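Local structure of LbaCas13a H328A (C2c2) (Lachnospiraceae bacterium NK4A179, 5WLH) at residues A[619-624]-A[899-904]; A[597-602]-A[906-911]; A[381-386]-A[400-405]. The protein binds a CRISPR precursor guide RNA and, as a Cas13a enzyme, probably uses it to target and cleave RNA, with a preference for adenine. All blocks are in the same frame, centred on the assembly; numbering follows the deposited sequence.

How the contacts relate
Contacts 1 and 2 form one packed cluster, their centres 10 Å apart, whereas contact 3 lies far off, its centre 62 Å from that of contact 1 and 55 Å from that of contact 2. Along the chain contact 3 closes first, joining helices 357-388 and 398-417. Contact 1 then nests inside the loop closed by contact 2: the consecutive helices 588-602 and 621-632 both meet helix 901-911, which comes some 270 residues after the second of them. Between contacts 1 and 2, Trp-619 packs on Val-598, and Ile-624 on Ile-908. The cluster thus ties together distant parts of the chain, while contact 3 is a local hairpin closer to the bound RNA.

Contact 1 (A[619-624]-A[899-904]); sequences WNKELI and GSSELQ
The indole of Trp-619 lays its benzo edge against the backbone of Ser-901, CZ2 3.7 Å from Ser-901 O, which lies in the ring plane; Ser-901 CB stands off that plane, 3.9 Å from Trp-619 CZ2. The pyrrole N-H points at the side chain of Gln-904 and makes the principal polar link of the contact: Trp-619 NE1 donates to Gln-904 OE1 at 2.8 Å, and the N-H...O angle of 173° makes the bond almost straight. The oxygen lies in the indole plane, while the ring and amide planes are turned 55° apart and the donor approaches nearly along the C=O axis. At Trp-619, chi1 of 57° sets CG between backbone N and carbonyl carbon, the side of the backbone from which the indole faces helix 901-911. The other end of the amide is held differently: Gln-904 NE2 reaches Lys-621 O in a weak bond of 3.3 Å and also donates to Val-897 O. Aliphatic groups line the same amide, Ile-624 CB and Lys-621 CB each 3.7 Å from Gln-904 OE1. Lys-621 CD passes 3.3 Å from Ser-901 OG, which accepts from Gly-617 N, before the lysine end leads away. Both segments enter helices here, and each start is N-capped, by Asn-620 OD1 accepting from Leu-623 N and by Ser-900 OG accepting from Leu-903 N. Trp-619 also packs against Val-598 and Ser-601, which places it between helices 588-602 and 901-911. An alanine in place of Trp-619 would probably leave the buried Gln-904 OE1 without its straight N-H partner and open a gap between Ser-901 and helix 588-602. The buried amide of Gln-904 is satisfied at both ends, OE1 by the indole N-H and NE2 by Val-897 O and, weakly, Lys-621 O, which probably fixes its rotation.

Contact 2 (A[597-602]-A[906-911]); sequences DVIYSM and WYIVSR
Met-602 sets its methyl group squarely on the indole of Trp-906, and this is where helices 597-602 and 906-911 pack most tightly. CE lies over the ring at 3.4 Å from Trp-906 CE2, and its direction from the centroid of the six-membered ring is only 17° off the normal, a CH-pi contact over the face. An extended chain, with chi3 at -154° carrying CE outward, lets the methionine span the interface and cross the indole at about a right angle. Its sulfur joins in obliquely as a Met-aromatic contact, while Met-602 SD also rests 3.6 Å from Val-909 CG2. A second close point lies further back on the first helix, where Val-598 CG1 meets Ile-908 CB at 3.6 Å. Between them the fit is looser on one side: Ile-599 CG1 keeps contact with Ile-908 CG2 at 3.8 Å but stands 4.3 Å from Val-909 CG2. The segment axes approach to 8.8 Å and cross at -99°, nearly perpendicular, which limits the meeting to a compact patch. Helix 486-517 adds Val-506 against Ile-599 and Met-602, and Met-921 of helix 915-941 backs Trp-906 and Val-909. Away from this patch, Tyr-600 and Ser-601 are partly exposed; Tyr-600 OH bonds to Lys-1202 O, and Ser-601 OG turns back to Val-598 O of its own helix. Every residue that touches across the interface is buried and meets its partners through carbon or sulfur, so the union rests on dispersion, shape and the ring's attraction for a methyl, without any matching of charges.

Contact 3 (A[381-386]-A[400-405]); sequences QAVKAV and LNMFFI
Asn-401 contributes the one planar side chain that touches across this antiparallel helical hairpin, and it does so through CB rather than its amide faces: CB sits 4.3 Å from Val-386 CB, while ND2 donates to Phe-395 O in the connecting loop. The aromatic rings of segment 400-405 face other helices. Phe-403 stacks on Phe-280, and Phe-404 meets Phe-283 edge-to-face, both on helix 268-287. Two axes 10.5 Å apart, with N-to-C directions at 165°, establish the hairpin, whose arms are helices 357-388 and 398-417. Its seam is aliphatic. Met-402 folds back on itself: chi3 of -62° turns CE out of an extended path, and that methyl lies 3.6 Å from Val-383 CG2, with the sulfur, SD, close behind at 3.8 Å from the same Val-383 CG2. Val-383 CG2 also reaches Ile-405 CG2 at 4.0 Å, so one valine methyl serves two partners a helical turn apart. Leu-305 and Leu-308 of helix 292-311 add to the apolar surroundings of Val-386. The nearest atom of the contact is about 6 Å from the bound RNA, so the hairpin stands beside the guide. Ile-405 and Val-386 meet tip to tip: with chi2 at 162° the isoleucine extends CD1 against both valine methyls, 3.6 Å from Val-386 CG1 and 3.7 Å from Val-386 CG2.

Contact 1 (A[619-624]-A[899-904])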
loop_
_atom_site.group_PDB
_atom_site.type_symbol
_atom_site.label_atom_id
_atom_site.label_comp_id
_atom_site.label_asym_id
_atom_site.label_seq_id
_atom_site.Cartn_x
_atom_site.Cartn_y
_atom_site.Cartn_z
ATOM N N TRP A 619 20.462 -26.405 -6.443
ATOM C CA TRP A 619 19.845 -27.042 -7.594
ATOM C C TRP A 619 20.861 -27.192 -8.721
ATOM O O TRP A 619 22.028 -26.797 -8.618
ATOM C CB TRP A 619 18.646 -26.225 -8.079
ATOM C CG TRP A 619 19.013 -24.814 -8.429
ATOM C CD1 TRP A 619 19.420 -24.347 -9.649
ATOM C CD2 TRP A 619 19.009 -23.685 -7.549
ATOM N NE1 TRP A 619 19.683 -22.996 -9.578
ATOM C CE2 TRP A 619 19.441 -22.568 -8.298
ATOM C CE3 TRP A 619 18.684 -23.506 -6.198
ATOM C CZ2 TRP A 619 19.539 -21.288 -7.748
ATOM C CZ3 TRP A 619 18.793 -22.232 -5.653
ATOM C CH2 TRP A 619 19.218 -21.141 -6.427
ATOM N N ASN A 620 20.387 -27.743 -9.828
ATOM C CA ASN A 620 21.199 -27.916 -11.025
ATOM C C ASN A 620 21.295 -26.570 -11.731
ATOM O O ASN A 620 20.476 -26.234 -12.587
ATOM C CB ASN A 620 20.591 -28.979 -11.925
ATOM C CG ASN A 620 21.518 -29.390 -13.030
ATOM O OD1 ASN A 620 22.356 -28.602 -13.467
ATOM N ND2 ASN A 620 21.378 -30.631 -13.494
ATOM N N LYS A 621 22.313 -25.786 -11.368
ATOM C CA LYS A 621 22.454 -24.456 -11.952
ATOM C C LYS A 621 22.712 -24.536 -13.442
ATOM O O LYS A 621 22.290 -23.651 -14.191
ATOM C CB LYS A 621 23.591 -23.683 -11.277
ATOM C CG LYS A 621 23.451 -23.524 -9.771
ATOM C CD LYS A 621 24.653 -22.758 -9.219
ATOM C CE LYS A 621 25.938 -23.130 -9.965
ATOM N NZ LYS A 621 27.086 -23.335 -9.042
ATOM N N GLU A 622 23.406 -25.581 -13.893
ATOM C CA GLU A 622 23.648 -25.715 -15.323
ATOM C C GLU A 622 22.341 -25.921 -16.074
ATOM O O GLU A 622 22.151 -25.374 -17.163
ATOM C CB GLU A 622 24.619 -26.870 -15.586
ATOM C CG GLU A 622 26.042 -26.578 -15.104
ATOM C CD GLU A 622 26.204 -26.694 -13.590
ATOM O OE1 GLU A 622 25.544 -27.559 -12.969
ATOM O OE2 GLU A 622 26.992 -25.914 -13.019
ATOM N N LEU A 623 21.426 -26.705 -15.502
ATOM C CA LEU A 623 20.139 -26.923 -16.153
ATOM C C LEU A 623 19.350 -25.619 -16.255
ATOM O O LEU A 623 18.916 -25.228 -17.345
ATOM C CB LEU A 623 19.349 -27.985 -15.393
ATOM C CG LEU A 623 17.867 -28.157 -15.756
ATOM C CD1 LEU A 623 17.659 -28.500 -17.232
ATOM C CD2 LEU A 623 17.234 -29.196 -14.843
ATOM N N ILE A 624 19.177 -24.923 -15.128
ATOM C CA ILE A 624 18.406 -23.680 -15.128
ATOM C C ILE A 624 19.037 -22.659 -16.068
ATOM O O ILE A 624 18.344 -21.995 -16.847
ATOM C CB ILE A 624 18.278 -23.129 -13.691
ATOM C CG1 ILE A 624 17.687 -24.182 -12.755
ATOM C CG2 ILE A 624 17.414 -21.855 -13.681
ATOM C CD1 ILE A 624 16.282 -24.637 -13.134
ATOM N N GLY A 899 26.378 -17.712 -14.362
ATOM C CA GLY A 899 27.207 -17.598 -13.181
ATOM C C GLY A 899 26.543 -17.022 -11.948
ATOM O O GLY A 899 27.249 -16.711 -10.980
ATOM N N SER A 900 25.215 -16.873 -11.936
ATOM C CA SER A 900 24.513 -16.250 -10.816
ATOM C C SER A 900 23.318 -17.099 -10.389
ATOM O O SER A 900 22.292 -17.141 -11.081
ATOM C CB SER A 900 24.060 -14.836 -11.185
ATOM O OG SER A 900 23.264 -14.282 -10.153
ATOM N N SER A 901 23.440 -17.742 -9.228
ATOM C CA SER A 901 22.284 -18.359 -8.580
ATOM C C SER A 901 21.164 -17.349 -8.338
ATOM O O SER A 901 19.979 -17.683 -8.468
ATOM C CB SER A 901 22.710 -18.991 -7.255
ATOM O OG SER A 901 23.381 -20.215 -7.474
ATOM N N GLU A 902 21.513 -16.108 -7.989
ATOM C CA GLU A 902 20.478 -15.120 -7.686
ATOM C C GLU A 902 19.701 -14.717 -8.936
ATOM O O GLU A 902 18.471 -14.594 -8.888
ATOM C CB GLU A 902 21.088 -13.893 -7.009
ATOM C CG GLU A 902 20.050 -12.825 -6.647
ATOM C CD GLU A 902 19.162 -13.228 -5.485
ATOM O OE1 GLU A 902 19.524 -14.184 -4.752
ATOM O OE2 GLU A 902 18.102 -12.581 -5.303
ATOM N N LEU A 903 20.392 -14.500 -10.063
ATOM C CA LEU A 903 19.664 -14.241 -11.305
ATOM C C LEU A 903 18.767 -15.420 -11.664
ATOM O O LEU A 903 17.634 -15.232 -12.120
ATOM C CB LEU A 903 20.632 -13.935 -12.450
ATOM C CG LEU A 903 21.184 -12.505 -12.462
ATOM C CD1 LEU A 903 22.172 -12.311 -13.609
ATOM C CD2 LEU A 903 20.054 -11.441 -12.522
ATOM N N GLN A 904 19.241 -16.650 -11.440
ATOM C CA GLN A 904 18.393 -17.808 -11.710
ATOM C C GLN A 904 17.117 -17.792 -10.867
ATOM O O GLN A 904 16.048 -18.202 -11.337
ATOM C CB GLN A 904 19.193 -19.089 -11.501
ATOM C CG GLN A 904 20.315 -19.210 -12.553
ATOM C CD GLN A 904 21.132 -20.490 -12.393
ATOM O OE1 GLN A 904 20.767 -21.383 -11.635
ATOM N NE2 GLN A 904 22.264 -20.552 -13.077
#

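Contact 2 (A[597-602]-A[906-911])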
loop_
_atom_site.group_PDB
_atom_site.type_symbol
_atom_site.label_atom_id
_atom_site.label_comp_id
_atom_site.label_asym_id
_atom_site.label_seq_id
_atom_site.Cartn_x
_atom_site.Cartn_y
_atom_site.Cartn_z
ATOM N N ASP A 597 13.163 -26.005 -5.589
ATOM C CA ASP A 597 14.276 -25.504 -4.789
ATOM C C ASP A 597 14.683 -24.089 -5.189
ATOM O O ASP A 597 15.095 -23.302 -4.334
ATOM C CB ASP A 597 15.491 -26.416 -4.932
ATOM C CG ASP A 597 15.329 -27.725 -4.205
ATOM O OD1 ASP A 597 14.393 -27.845 -3.387
ATOM O OD2 ASP A 597 16.145 -28.641 -4.467
ATOM N N VAL A 598 14.664 -23.768 -6.488
ATOM C CA VAL A 598 14.964 -22.394 -6.881
ATOM C C VAL A 598 13.989 -21.441 -6.218
ATOM O O VAL A 598 14.385 -20.435 -5.621
ATOM C CB VAL A 598 14.925 -22.227 -8.408
ATOM C CG1 VAL A 598 15.211 -20.765 -8.740
ATOM C CG2 VAL A 598 15.941 -23.139 -9.071
ATOM N N ILE A 599 12.696 -21.753 -6.316
ATOM C CA ILE A 599 11.677 -20.850 -5.787
ATOM C C ILE A 599 11.825 -20.737 -4.282
ATOM O O ILE A 599 11.810 -19.636 -3.722
ATOM C CB ILE A 599 10.269 -21.329 -6.180
ATOM C CG1 ILE A 599 10.088 -21.264 -7.692
ATOM C CG2 ILE A 599 9.154 -20.492 -5.474
ATOM C CD1 ILE A 599 8.850 -22.015 -8.171
ATOM N N TYR A 600 11.976 -21.887 -3.610
ATOM C CA TYR A 600 12.130 -21.892 -2.164
ATOM C C TYR A 600 13.314 -21.035 -1.735
ATOM O O TYR A 600 13.255 -20.365 -0.704
ATOM C CB TYR A 600 12.300 -23.322 -1.645
ATOM C CG TYR A 600 12.560 -23.337 -0.166
ATOM C CD1 TYR A 600 11.530 -23.102 0.733
ATOM C CD2 TYR A 600 13.846 -23.530 0.329
ATOM C CE1 TYR A 600 11.764 -23.074 2.089
ATOM C CE2 TYR A 600 14.094 -23.518 1.678
ATOM C CZ TYR A 600 13.055 -23.284 2.552
ATOM O OH TYR A 600 13.316 -23.256 3.883
ATOM N N SER A 601 14.401 -21.049 -2.510
ATOM C CA SER A 601 15.589 -20.312 -2.109
ATOM C C SER A 601 15.342 -18.814 -2.077
ATOM O O SER A 601 16.097 -18.092 -1.427
ATOM C CB SER A 601 16.769 -20.626 -3.029
ATOM O OG SER A 601 16.611 -20.062 -4.308
ATOM N N MET A 602 14.288 -18.343 -2.736
ATOM C CA MET A 602 13.940 -16.936 -2.672
ATOM C C MET A 602 13.011 -16.618 -1.509
ATOM O O MET A 602 12.838 -15.443 -1.176
ATOM C CB MET A 602 13.288 -16.489 -3.989
ATOM C CG MET A 602 13.512 -15.015 -4.286
ATOM S SD MET A 602 13.107 -14.598 -5.986
ATOM C CE MET A 602 14.170 -13.178 -6.186
ATOM N N TRP A 906 15.487 -15.021 -9.743
ATOM C CA TRP A 906 14.583 -14.037 -10.341
ATOM C C TRP A 906 13.943 -14.598 -11.597
ATOM O O TRP A 906 12.762 -14.364 -11.872
ATOM C CB TRP A 906 15.330 -12.750 -10.684
ATOM C CG TRP A 906 15.674 -11.952 -9.502
ATOM C CD1 TRP A 906 16.885 -11.901 -8.875
ATOM C CD2 TRP A 906 14.805 -11.080 -8.774
ATOM N NE1 TRP A 906 16.825 -11.045 -7.800
ATOM C CE2 TRP A 906 15.559 -10.524 -7.720
ATOM C CE3 TRP A 906 13.463 -10.712 -8.912
ATOM C CZ2 TRP A 906 15.015 -9.629 -6.802
ATOM C CZ3 TRP A 906 12.927 -9.814 -8.007
ATOM C CH2 TRP A 906 13.702 -9.283 -6.966
ATOM N N TYR A 907 14.728 -15.329 -12.380
ATOM C CA TYR A 907 14.219 -15.973 -13.576
ATOM C C TYR A 907 13.077 -16.921 -13.260
ATOM O O TYR A 907 11.962 -16.756 -13.770
ATOM C CB TYR A 907 15.360 -16.717 -14.263
ATOM C CG TYR A 907 14.921 -17.578 -15.414
ATOM C CD1 TYR A 907 14.010 -17.111 -16.362
ATOM C CD2 TYR A 907 15.457 -18.854 -15.581
ATOM C CE1 TYR A 907 13.620 -17.915 -17.430
ATOM C CE2 TYR A 907 15.083 -19.654 -16.636
ATOM C CZ TYR A 907 14.176 -19.182 -17.569
ATOM O OH TYR A 907 13.811 -19.991 -18.629
ATOM N N ILE A 908 13.340 -17.945 -12.444
ATOM C CA ILE A 908 12.323 -18.970 -12.221
ATOM C C ILE A 908 11.106 -18.385 -11.509
ATOM O O ILE A 908 9.967 -18.702 -11.856
ATOM C CB ILE A 908 12.917 -20.162 -11.453
ATOM C CG1 ILE A 908 13.980 -20.849 -12.322
ATOM C CG2 ILE A 908 11.824 -21.158 -11.046
ATOM C CD1 ILE A 908 13.406 -21.380 -13.671
ATOM N N VAL A 909 11.314 -17.529 -10.503
ATOM C CA VAL A 909 10.160 -16.983 -9.790
ATOM C C VAL A 909 9.293 -16.155 -10.735
ATOM O O VAL A 909 8.078 -16.362 -10.814
ATOM C CB VAL A 909 10.603 -16.178 -8.554
ATOM C CG1 VAL A 909 9.424 -15.376 -7.980
ATOM C CG2 VAL A 909 11.110 -17.129 -7.495
ATOM N N SER A 910 9.903 -15.234 -11.490
ATOM C CA SER A 910 9.084 -14.394 -12.367
ATOM C C SER A 910 8.483 -15.212 -13.499
ATOM O O SER A 910 7.361 -14.935 -13.941
ATOM C CB SER A 910 9.902 -13.235 -12.936
ATOM O OG SER A 910 10.905 -13.691 -13.829
ATOM N N ARG A 911 9.197 -16.246 -13.941
ATOM C CA ARG A 911 8.747 -17.018 -15.091
ATOM C C ARG A 911 7.479 -17.801 -14.785
ATOM O O ARG A 911 6.707 -18.098 -15.700
ATOM C CB ARG A 911 9.866 -17.962 -15.550
ATOM C CG ARG A 911 9.606 -18.624 -16.895
ATOM C CD ARG A 911 9.568 -17.630 -18.033
ATOM N NE ARG A 911 9.391 -18.336 -19.303
ATOM C CZ ARG A 911 8.210 -18.638 -19.844
ATOM N NH1 ARG A 911 7.072 -18.283 -19.253
ATOM N NH2 ARG A 911 8.169 -19.294 -20.992
#

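Contact 3 (A[381-386]-A[400-405])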
loop_
_atom_site.group_PDB
_atom_site.type_symbol
_atom_site.label_atom_id
_atom_site.label_comp_id
_atom_site.label_asym_id
_atom_site.label_seq_id
_atom_site.Cartn_x
_atom_site.Cartn_y
_atom_site.Cartn_z
ATOM N N GLN A 381 -8.813 14.592 37.159
ATOM C CA GLN A 381 -9.064 13.685 38.274
ATOM C C GLN A 381 -7.969 12.623 38.393
ATOM O O GLN A 381 -7.552 12.270 39.504
ATOM C CB GLN A 381 -10.434 13.038 38.090
ATOM C CG GLN A 381 -10.596 11.682 38.727
ATOM C CD GLN A 381 -10.292 10.508 37.789
ATOM O OE1 GLN A 381 -10.404 10.603 36.557
ATOM N NE2 GLN A 381 -9.893 9.393 38.381
ATOM N N ALA A 382 -7.506 12.086 37.257
ATOM C CA ALA A 382 -6.483 11.042 37.296
ATOM C C ALA A 382 -5.140 11.601 37.747
ATOM O O ALA A 382 -4.437 10.973 38.553
ATOM C CB ALA A 382 -6.361 10.372 35.924
ATOM N N VAL A 383 -4.762 12.769 37.231
ATOM C CA VAL A 383 -3.515 13.401 37.644
ATOM C C VAL A 383 -3.516 13.617 39.153
ATOM O O VAL A 383 -2.534 13.318 39.840
ATOM C CB VAL A 383 -3.305 14.714 36.864
ATOM C CG1 VAL A 383 -2.265 15.580 37.533
ATOM C CG2 VAL A 383 -2.882 14.435 35.403
ATOM N N LYS A 384 -4.641 14.089 39.697
ATOM C CA LYS A 384 -4.735 14.289 41.142
ATOM C C LYS A 384 -4.592 12.971 41.900
ATOM O O LYS A 384 -3.870 12.897 42.903
ATOM C CB LYS A 384 -6.061 14.972 41.481
ATOM C CG LYS A 384 -6.439 14.913 42.957
ATOM C CD LYS A 384 -7.765 15.627 43.217
ATOM C CE LYS A 384 -8.115 15.636 44.699
ATOM N NZ LYS A 384 -7.288 16.633 45.437
ATOM N N ALA A 385 -5.261 11.916 41.432
ATOM C CA ALA A 385 -5.225 10.648 42.147
ATOM C C ALA A 385 -3.846 9.988 42.091
ATOM O O ALA A 385 -3.418 9.377 43.078
ATOM C CB ALA A 385 -6.290 9.706 41.599
ATOM N N VAL A 386 -3.142 10.055 40.953
ATOM C CA VAL A 386 -1.819 9.429 40.935
ATOM C C VAL A 386 -0.842 10.199 41.803
ATOM O O VAL A 386 0.163 9.631 42.259
ATOM C CB VAL A 386 -1.222 9.287 39.519
ATOM C CG1 VAL A 386 -2.088 8.395 38.658
ATOM C CG2 VAL A 386 -0.991 10.636 38.882
ATOM N N LEU A 400 6.329 8.391 34.835
ATOM C CA LEU A 400 5.780 7.305 34.030
ATOM C C LEU A 400 4.259 7.260 34.132
ATOM O O LEU A 400 3.575 7.027 33.133
ATOM C CB LEU A 400 6.392 5.967 34.444
ATOM C CG LEU A 400 5.893 4.760 33.648
ATOM C CD1 LEU A 400 6.168 4.964 32.163
ATOM C CD2 LEU A 400 6.537 3.467 34.143
ATOM N N ASN A 401 3.707 7.478 35.325
ATOM C CA ASN A 401 2.260 7.578 35.447
ATOM C C ASN A 401 1.723 8.725 34.605
ATOM O O ASN A 401 0.680 8.594 33.960
ATOM C CB ASN A 401 1.866 7.762 36.909
ATOM C CG ASN A 401 2.247 6.568 37.773
ATOM O OD1 ASN A 401 2.095 5.410 37.362
ATOM N ND2 ASN A 401 2.748 6.846 38.979
ATOM N N MET A 402 2.428 9.856 34.604
ATOM C CA MET A 402 2.002 10.996 33.809
ATOM C C MET A 402 2.146 10.705 32.322
ATOM O O MET A 402 1.299 11.120 31.525
ATOM C CB MET A 402 2.801 12.242 34.183
ATOM C CG MET A 402 2.434 12.858 35.536
ATOM S SD MET A 402 0.686 13.301 35.633
ATOM C CE MET A 402 0.596 14.514 34.346
ATOM N N PHE A 403 3.216 10.006 31.922
ATOM C CA PHE A 403 3.328 9.630 30.515
ATOM C C PHE A 403 2.102 8.843 30.083
ATOM O O PHE A 403 1.520 9.100 29.027
ATOM C CB PHE A 403 4.594 8.809 30.263
ATOM C CG PHE A 403 4.779 8.447 28.817
ATOM C CD1 PHE A 403 5.337 9.362 27.938
ATOM C CD2 PHE A 403 4.343 7.218 28.327
ATOM C CE1 PHE A 403 5.476 9.050 26.592
ATOM C CE2 PHE A 403 4.484 6.896 26.980
ATOM C CZ PHE A 403 5.061 7.811 26.116
ATOM N N PHE A 404 1.703 7.873 30.894
ATOM C CA PHE A 404 0.570 7.041 30.544
ATOM C C PHE A 404 -0.731 7.838 30.589
ATOM O O PHE A 404 -1.582 7.689 29.709
ATOM C CB PHE A 404 0.521 5.828 31.478
ATOM C CG PHE A 404 1.428 4.704 31.049
ATOM C CD1 PHE A 404 1.403 4.237 29.736
ATOM C CD2 PHE A 404 2.333 4.142 31.940
ATOM C CE1 PHE A 404 2.258 3.210 29.332
ATOM C CE2 PHE A 404 3.173 3.099 31.546
ATOM C CZ PHE A 404 3.142 2.644 30.238
ATOM N N ILE A 405 -0.906 8.698 31.595
ATOM C CA ILE A 405 -2.130 9.499 31.640
ATOM C C ILE A 405 -2.227 10.397 30.408
ATOM O O ILE A 405 -3.312 10.578 29.837
ATOM C CB ILE A 405 -2.195 10.306 32.945
ATOM C CG1 ILE A 405 -2.459 9.354 34.114
ATOM C CG2 ILE A 405 -3.321 11.360 32.882
ATOM C CD1 ILE A 405 -2.140 9.932 35.447
#